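Local coordinates for putative sugar binding protein (Bacteroides vulgatus ATCC 8482, PDB 3KEZ) that probably binds sugars at the outer membrane, as a calcium-binding member of the SusD family of nutrient-binding proteins, at residues S41-Y46 with S79-Y84; Y47-V50 with D54-A57; T64-Y67 with N71-K74. One frame throughout, in Å; residues are numbered along the deposited sequence.

Contact 1 of 3, residues S41-Y46 with S79-Y84; sequences SGRLVY and SSHWSY. With EDO (1,2-ethanediol), chain G.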
loop_
_atom_site.group_PDB
_atom_site.type_symbol
_atom_site.label_atom_id
_atom_site.label_comp_id
_atom_site.label_asym_id
_atom_site.label_seq_id
_atom_site.Cartn_x
_atom_site.Cartn_y
_atom_site.Cartn_z
ATOM N N SER A 41 7.615 -6.525 0.726
ATOM C CA SER A 41 7.800 -7.082 2.057
ATOM C C SER A 41 8.518 -6.079 2.970
ATOM O O SER A 41 8.819 -6.401 4.104
ATOM C CB SER A 41 8.536 -8.418 1.982
ATOM O OG SER A 41 7.660 -9.495 1.720
ATOM N N GLY A 42 8.773 -4.861 2.490
ATOM C CA GLY A 42 9.433 -3.868 3.343
ATOM C C GLY A 42 9.277 -2.435 2.881
ATOM O O GLY A 42 8.282 -1.760 3.186
ATOM N N ARG A 43 10.238 -1.986 2.093
ATOM C CA ARG A 43 10.386 -0.554 1.798
ATOM C C ARG A 43 9.175 0.095 1.208
ATOM O O ARG A 43 8.881 1.233 1.577
ATOM C CB ARG A 43 11.609 -0.317 0.893
ATOM C CG ARG A 43 12.893 -0.548 1.652
ATOM C CD ARG A 43 14.121 -0.281 0.794
ATOM N NE ARG A 43 15.348 -0.497 1.545
ATOM C CZ ARG A 43 16.561 -0.521 1.010
ATOM N NH1 ARG A 43 16.711 -0.342 -0.279
ATOM N NH2 ARG A 43 17.623 -0.746 1.772
ATOM N N LEU A 44 8.450 -0.623 0.323
ATOM C CA LEU A 44 7.249 -0.043 -0.300
ATOM C C LEU A 44 6.087 0.036 0.674
ATOM O O LEU A 44 5.209 0.900 0.525
ATOM C CB LEU A 44 6.841 -0.773 -1.600
ATOM C CG LEU A 44 7.924 -0.698 -2.705
ATOM C CD1 LEU A 44 7.490 -1.547 -3.869
ATOM C CD2 LEU A 44 8.176 0.747 -3.178
ATOM N N VAL A 45 6.128 -0.769 1.729
ATOM C CA VAL A 45 5.098 -0.708 2.726
ATOM C C VAL A 45 5.381 0.373 3.740
ATOM O O VAL A 45 4.543 1.220 3.982
ATOM C CB VAL A 45 4.846 -2.078 3.380
ATOM C CG1 VAL A 45 3.629 -2.004 4.315
ATOM C CG2 VAL A 45 4.591 -3.130 2.258
ATOM N N TYR A 46 6.561 0.365 4.360
ATOM C CA TYR A 46 6.757 1.262 5.465
ATOM C C TYR A 46 6.861 2.733 5.090
ATOM O O TYR A 46 6.702 3.586 5.956
ATOM C CB TYR A 46 7.917 0.849 6.368
ATOM C CG TYR A 46 9.349 0.956 5.844
ATOM C CD1 TYR A 46 9.925 2.164 5.565
ATOM C CD2 TYR A 46 10.142 -0.162 5.762
ATOM C CE1 TYR A 46 11.252 2.248 5.142
ATOM C CE2 TYR A 46 11.465 -0.093 5.325
ATOM C CZ TYR A 46 12.019 1.118 5.059
ATOM O OH TYR A 46 13.341 1.196 4.665
ATOM N N SER A 79 17.766 3.578 -4.352
ATOM C CA SER A 79 17.388 3.244 -5.727
ATOM C C SER A 79 16.421 2.076 -5.890
ATOM O O SER A 79 15.921 1.875 -6.981
ATOM C CB SER A 79 18.628 2.961 -6.584
ATOM O OG SER A 79 19.306 1.825 -6.096
ATOM N N SER A 80 16.156 1.317 -4.823
ATOM C CA SER A 80 15.374 0.081 -4.882
ATOM C C SER A 80 13.919 0.284 -5.312
ATOM O O SER A 80 13.387 -0.526 -6.033
ATOM C CB SER A 80 15.367 -0.596 -3.509
ATOM O OG SER A 80 15.195 0.389 -2.462
ATOM N N HIS A 81 13.288 1.352 -4.824
ATOM C CA HIS A 81 11.903 1.618 -5.159
ATOM C C HIS A 81 11.818 1.721 -6.669
ATOM O O HIS A 81 10.985 1.086 -7.280
ATOM C CB HIS A 81 11.395 2.918 -4.528
ATOM C CG HIS A 81 11.731 3.072 -3.071
ATOM N ND1 HIS A 81 13.001 3.392 -2.612
ATOM C CD2 HIS A 81 10.944 2.993 -1.974
ATOM C CE1 HIS A 81 12.973 3.486 -1.295
ATOM N NE2 HIS A 81 11.735 3.250 -0.883
ATOM N N TRP A 82 12.689 2.548 -7.237
ATOM C CA TRP A 82 12.741 2.770 -8.678
ATOM C C TRP A 82 13.004 1.480 -9.494
ATOM O O TRP A 82 12.192 1.093 -10.381
ATOM C CB TRP A 82 13.822 3.837 -8.920
ATOM C CG TRP A 82 13.920 4.336 -10.312
ATOM C CD1 TRP A 82 14.692 3.836 -11.302
ATOM C CD2 TRP A 82 13.222 5.470 -10.867
ATOM N NE1 TRP A 82 14.527 4.581 -12.455
ATOM C CE2 TRP A 82 13.622 5.586 -12.211
ATOM C CE3 TRP A 82 12.269 6.369 -10.362
ATOM C CZ2 TRP A 82 13.122 6.598 -13.064
ATOM C CZ3 TRP A 82 11.793 7.379 -11.201
ATOM C CH2 TRP A 82 12.220 7.475 -12.541
ATOM N N SER A 83 14.115 0.807 -9.145
ATOM C CA SER A 83 14.571 -0.383 -9.871
ATOM C C SER A 83 13.596 -1.545 -9.773
ATOM O O SER A 83 13.293 -2.159 -10.777
ATOM C CB SER A 83 16.001 -0.817 -9.468
ATOM O OG SER A 83 16.276 -0.672 -8.081
ATOM N N TYR A 84 13.077 -1.813 -8.567
ATOM C CA TYR A 84 12.171 -2.921 -8.374
ATOM C C TYR A 84 10.831 -2.701 -9.099
ATOM O O TYR A 84 10.344 -3.586 -9.803
ATOM C CB TYR A 84 11.947 -3.201 -6.878
ATOM C CG TYR A 84 12.970 -4.142 -6.299
ATOM C CD1 TYR A 84 14.265 -3.723 -6.094
ATOM C CD2 TYR A 84 12.637 -5.481 -5.981
ATOM C CE1 TYR A 84 15.227 -4.580 -5.601
ATOM C CE2 TYR A 84 13.613 -6.367 -5.490
ATOM C CZ TYR A 84 14.900 -5.890 -5.280
ATOM O OH TYR A 84 15.905 -6.719 -4.794
HETATM C C1 EDO G . 21.030 -1.203 -1.006
HETATM O O1 EDO G . 19.740 -0.669 -1.312
HETATM C C2 EDO G . 21.297 -1.037 0.483
HETATM O O2 EDO G . 20.675 0.173 0.960
HETATM O O HOH W 1 10.816 2.965 1.864
#
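The guanidinium of R43 meets S80 at its edge: S80 OG lies 5° out of the plane and accepts a hydrogen bond from R43 NH1 at 2.8 Å, somewhat bent at 149°. EDO O1, from a 1,2-ethanediol probably left by the crystallisation liquor, also sits at this edge, 3.2 Å from R43 NH1, while R43 NH2 donates to the other hydroxyl, EDO O2. R43 CA lies over one face of the Y46 ring, offset toward its rim. The imidazole of H81 has a water in its plane at the edge, 2.9 Å from NE2, and this water donates to R43 O at 2.6 Å, joining the first turn of one helix to the other. R43 CB and L44 CD2 approach the same ring obliquely; L44 CD2 comes to 3.8 Å from H81 CD2 as the two side chains pass one another, running opposite ways. The R43 chain, extended from CG to NE, carries NH1 across to S80, whose chi1 of 42° turns OG toward it. S41 OG is hydrogen-bonded to N261, a calcium ligand. The arrangement is a helix-to-helix packing of two N-terminal turns, 43-46 on 80-84, within the range assigned to the "Starch-binding associating with outer membrane" family (TPR clan).

Contact 2 of 3, residues Y47-V50 with D54-A57; sequences YGDV and DMQA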
loop_
_atom_site.group_PDB
_atom_site.type_symbol
_atom_site.label_atom_id
_atom_site.label_comp_id
_atom_site.label_asym_id
_atom_site.label_seq_id
_atom_site.Cartn_x
_atom_site.Cartn_y
_atom_site.Cartn_z
ATOM N N TYR A 47 7.174 3.026 3.837
ATOM C CA TYR A 47 7.415 4.426 3.396
ATOM C C TYR A 47 6.311 5.374 3.895
ATOM O O TYR A 47 6.580 6.371 4.574
ATOM C CB TYR A 47 7.543 4.499 1.873
ATOM C CG TYR A 47 7.881 5.873 1.330
ATOM C CD1 TYR A 47 9.161 6.360 1.383
ATOM C CD2 TYR A 47 6.889 6.692 0.770
ATOM C CE1 TYR A 47 9.469 7.634 0.892
ATOM C CE2 TYR A 47 7.187 7.957 0.301
ATOM C CZ TYR A 47 8.468 8.408 0.324
ATOM O OH TYR A 47 8.751 9.647 -0.194
ATOM N N GLY A 48 5.056 5.015 3.641
ATOM C CA GLY A 48 3.961 5.913 3.975
ATOM C C GLY A 48 3.651 6.017 5.469
ATOM O O GLY A 48 2.834 6.869 5.881
ATOM N N ASP A 49 4.249 5.138 6.278
ATOM C CA ASP A 49 4.040 5.193 7.729
ATOM C C ASP A 49 5.086 6.093 8.416
ATOM O O ASP A 49 4.716 7.025 9.154
ATOM C CB ASP A 49 4.072 3.782 8.347
ATOM C CG ASP A 49 2.811 2.968 8.041
ATOM O OD1 ASP A 49 1.710 3.317 8.524
ATOM O OD2 ASP A 49 2.916 1.944 7.355
ATOM N N VAL A 50 6.379 5.853 8.154
ATOM C CA VAL A 50 7.415 6.575 8.900
ATOM C C VAL A 50 7.628 7.991 8.394
ATOM O O VAL A 50 8.261 8.770 9.064
ATOM C CB VAL A 50 8.745 5.848 8.977
ATOM C CG1 VAL A 50 8.508 4.465 9.586
ATOM C CG2 VAL A 50 9.417 5.755 7.593
ATOM N N ASP A 54 2.122 9.001 12.676
ATOM C CA ASP A 54 1.583 7.935 13.544
ATOM C C ASP A 54 2.587 6.831 13.864
ATOM O O ASP A 54 2.433 6.123 14.864
ATOM C CB ASP A 54 0.308 7.366 12.969
ATOM C CG ASP A 54 -0.861 8.331 13.023
ATOM O OD1 ASP A 54 -0.803 9.313 13.795
ATOM O OD2 ASP A 54 -1.903 8.054 12.346
HETATM N N MSE A 55 3.669 6.787 13.086
HETATM C CA MSE A 55 4.819 5.903 13.309
HETATM C C MSE A 55 6.108 6.668 13.083
HETATM O O MSE A 55 6.128 7.692 12.392
HETATM C CB MSE A 55 4.759 4.653 12.402
HETATM C CG MSE A 55 3.478 3.844 12.626
HETATM SE SE MSE A 55 3.630 2.089 11.896
HETATM C CE MSE A 55 4.994 1.503 13.091
ATOM N N GLN A 56 7.189 6.161 13.672
ATOM C CA GLN A 56 8.484 6.806 13.570
ATOM C C GLN A 56 9.555 5.742 13.585
ATOM O O GLN A 56 9.298 4.636 14.023
ATOM C CB GLN A 56 8.700 7.733 14.766
ATOM C CG GLN A 56 8.515 7.082 16.132
ATOM C CD GLN A 56 8.875 8.007 17.225
ATOM O OE1 GLN A 56 8.025 8.695 17.769
ATOM N NE2 GLN A 56 10.160 8.075 17.534
ATOM N N ALA A 57 10.759 6.100 13.148
ATOM C CA ALA A 57 11.948 5.301 13.435
ATOM C C ALA A 57 12.184 5.294 14.932
ATOM O O ALA A 57 11.999 6.319 15.616
ATOM C CB ALA A 57 13.161 5.867 12.743
HETATM O O HOH W 2 2.348 7.630 10.132
#
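D49 and M55 touch through the selenium of M55, a selenomethionine: SE lies 4.0 Å from D49 CB and equally close to D49 CG, so the contact is van der Waals in kind. The two side chains lie alongside, with their ends pointing the same way. M55 CG stands anti to the carbonyl carbon (chi1 -58°) and its chain continues extended to SE, which puts SE beside D49, and bends beyond it at chi3 (66°). Beside this pair, V50 rests on the strand backbone, CG1 being 4.3 Å from Q56 C, and its CA is 3.9 Å from M55 O. No direct hydrogen bond joins the two segments. A water bridges them instead, donating to D49 O at 2.6 Å and accepting from D54 N at 2.9 Å.

In the next shell, the carboxylate of D49 is held by the backbone of the 394-396 loop, OD1 by A394 N and OD2 more weakly by G396 N. D54 forms a salt bridge with R389. Q56 CB points away from the helix, and its NE2 donates to A57 O at 3.2 Å and also to K423 O. Strand 55-57 pairs antiparallel with strand 284-286, whose M284 touches D49, V50 and M55 alike; helix 43-50 is thus packed against this two-stranded sheet, with Y67 of helix 65-68 against Y47 and V50.

Contact 3 of 3, residues T64-Y67 with N71-K74; sequences TGNY and NFTK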
loop_
_atom_site.group_PDB
_atom_site.type_symbol
_atom_site.label_atom_id
_atom_site.label_comp_id
_atom_site.label_asym_id
_atom_site.label_seq_id
_atom_site.Cartn_x
_atom_site.Cartn_y
_atom_site.Cartn_z
ATOM N N THR A 64 14.649 2.568 8.993
ATOM C CA THR A 64 13.636 3.608 8.656
ATOM C C THR A 64 14.061 5.036 8.980
ATOM O O THR A 64 13.348 6.014 8.645
ATOM C CB THR A 64 12.322 3.331 9.350
ATOM O OG1 THR A 64 12.538 3.142 10.763
ATOM C CG2 THR A 64 11.693 2.093 8.757
ATOM N N GLY A 65 15.238 5.162 9.588
ATOM C CA GLY A 65 15.697 6.432 10.137
ATOM C C GLY A 65 15.734 7.538 9.098
ATOM O O GLY A 65 15.113 8.584 9.298
ATOM N N ASN A 66 16.411 7.287 7.963
ATOM C CA ASN A 66 16.584 8.316 6.926
ATOM C C ASN A 66 15.249 8.698 6.230
ATOM O O ASN A 66 15.059 9.858 5.825
ATOM C CB ASN A 66 17.590 7.891 5.894
ATOM C CG ASN A 66 19.022 7.987 6.391
ATOM O OD1 ASN A 66 19.371 8.787 7.271
ATOM N ND2 ASN A 66 19.858 7.150 5.830
ATOM N N TYR A 67 14.317 7.753 6.153
ATOM C CA TYR A 67 12.948 8.074 5.669
ATOM C C TYR A 67 12.185 8.961 6.660
ATOM O O TYR A 67 11.627 9.978 6.268
ATOM C CB TYR A 67 12.144 6.804 5.401
ATOM C CG TYR A 67 12.810 5.923 4.381
ATOM C CD1 TYR A 67 13.821 5.022 4.744
ATOM C CD2 TYR A 67 12.485 6.033 3.036
ATOM C CE1 TYR A 67 14.432 4.195 3.770
ATOM C CE2 TYR A 67 13.086 5.231 2.080
ATOM C CZ TYR A 67 14.052 4.323 2.450
ATOM O OH TYR A 67 14.634 3.571 1.458
ATOM N N ASN A 71 16.089 12.504 5.474
ATOM C CA ASN A 71 17.513 12.769 5.472
ATOM C C ASN A 71 18.191 12.430 4.156
ATOM O O ASN A 71 19.415 12.447 4.093
ATOM C CB ASN A 71 18.178 11.944 6.594
ATOM C CG ASN A 71 19.524 12.471 6.984
ATOM O OD1 ASN A 71 19.697 13.675 7.112
ATOM N ND2 ASN A 71 20.493 11.569 7.196
ATOM N N PHE A 72 17.455 12.079 3.107
ATOM C CA PHE A 72 18.119 11.708 1.842
ATOM C C PHE A 72 18.447 12.912 0.967
ATOM O O PHE A 72 17.758 13.955 1.014
ATOM C CB PHE A 72 17.307 10.703 1.012
ATOM C CG PHE A 72 17.220 9.310 1.620
ATOM C CD1 PHE A 72 18.349 8.550 1.820
ATOM C CD2 PHE A 72 15.994 8.774 1.954
ATOM C CE1 PHE A 72 18.266 7.266 2.359
ATOM C CE2 PHE A 72 15.909 7.504 2.485
ATOM C CZ PHE A 72 17.045 6.750 2.687
ATOM N N THR A 73 19.509 12.755 0.182
ATOM C CA THR A 73 19.956 13.754 -0.786
ATOM C C THR A 73 19.952 13.114 -2.155
ATOM O O THR A 73 19.840 11.891 -2.279
ATOM C CB THR A 73 21.433 14.216 -0.590
ATOM O OG1 THR A 73 22.315 13.177 -1.025
ATOM C CG2 THR A 73 21.749 14.607 0.854
ATOM N N LYS A 74 20.132 13.924 -3.197
ATOM C CA LYS A 74 20.259 13.324 -4.540
ATOM C C LYS A 74 21.458 12.373 -4.630
ATOM O O LYS A 74 21.510 11.486 -5.478
ATOM C CB LYS A 74 20.313 14.399 -5.632
ATOM C CG LYS A 74 21.670 14.987 -5.953
ATOM C CD LYS A 74 22.120 16.011 -4.972
ATOM C CE LYS A 74 23.320 16.760 -5.511
ATOM N NZ LYS A 74 22.871 17.618 -6.621
#
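N71 N donates to N66 O at 2.9 Å in a nearly straight hydrogen bond that spans five residues. A second bond couples the side chains of the same two residues: N71 ND2 reaches N66 OD1 at 3.0 Å. Here the donor stands 47° out of the carbonyl plane of N66, off its lone pairs, although OD1 lies close to the amide plane of N71. The N71 amide is carried there because CG is anti to the backbone N (chi1 -161°).

F72, the next residue, folds back over the helix. Its ring takes N66 CB over one face in a CH-pi contact, 3.8 Å from CB to the ring centroid, with CB displaced toward the rim. The ring of F72 turns its edge to Y67 in a T-shaped pair: the planes meet at 78°, the centroids are 4.9 Å apart, and CE2 of F72 stands 3.5 Å above the plane of the Y67 ring, over its centre. P78 touches the side chains of both, and L440 also lies against F72. The bond from residue 71 back to residue 66 is the defining mark of a pi-turn, which here reverses the chain after the short helix 65-68; the turn is closed by N71 N to N66 O, and the F72-Y67 T-shaped pair packs beside it.

In the fold
Contacts 1 and 2 are buried and share helix 43-50, its first turn packing on helix 80-96 and its last on strand 55-57; contact 3 is only partly buried, its centre about 20 Å from the centre of the chain, against about 11 and 13 Å for the centres of contacts 1 and 2. Chemistry follows place: a direct side-chain bond and a water in contact 1, selenium packing and a water in contact 2, and paired asparagine bonds with a T-shaped aromatic pair in contact 3. Y67 connects all three, its OH 3.2 Å from H81 CE1 and its CB 3.7 Å from V50 CG2. Contact 1 has the tie to the calcium site, through S41 and N261; contacts 2 and 3 lie away from it.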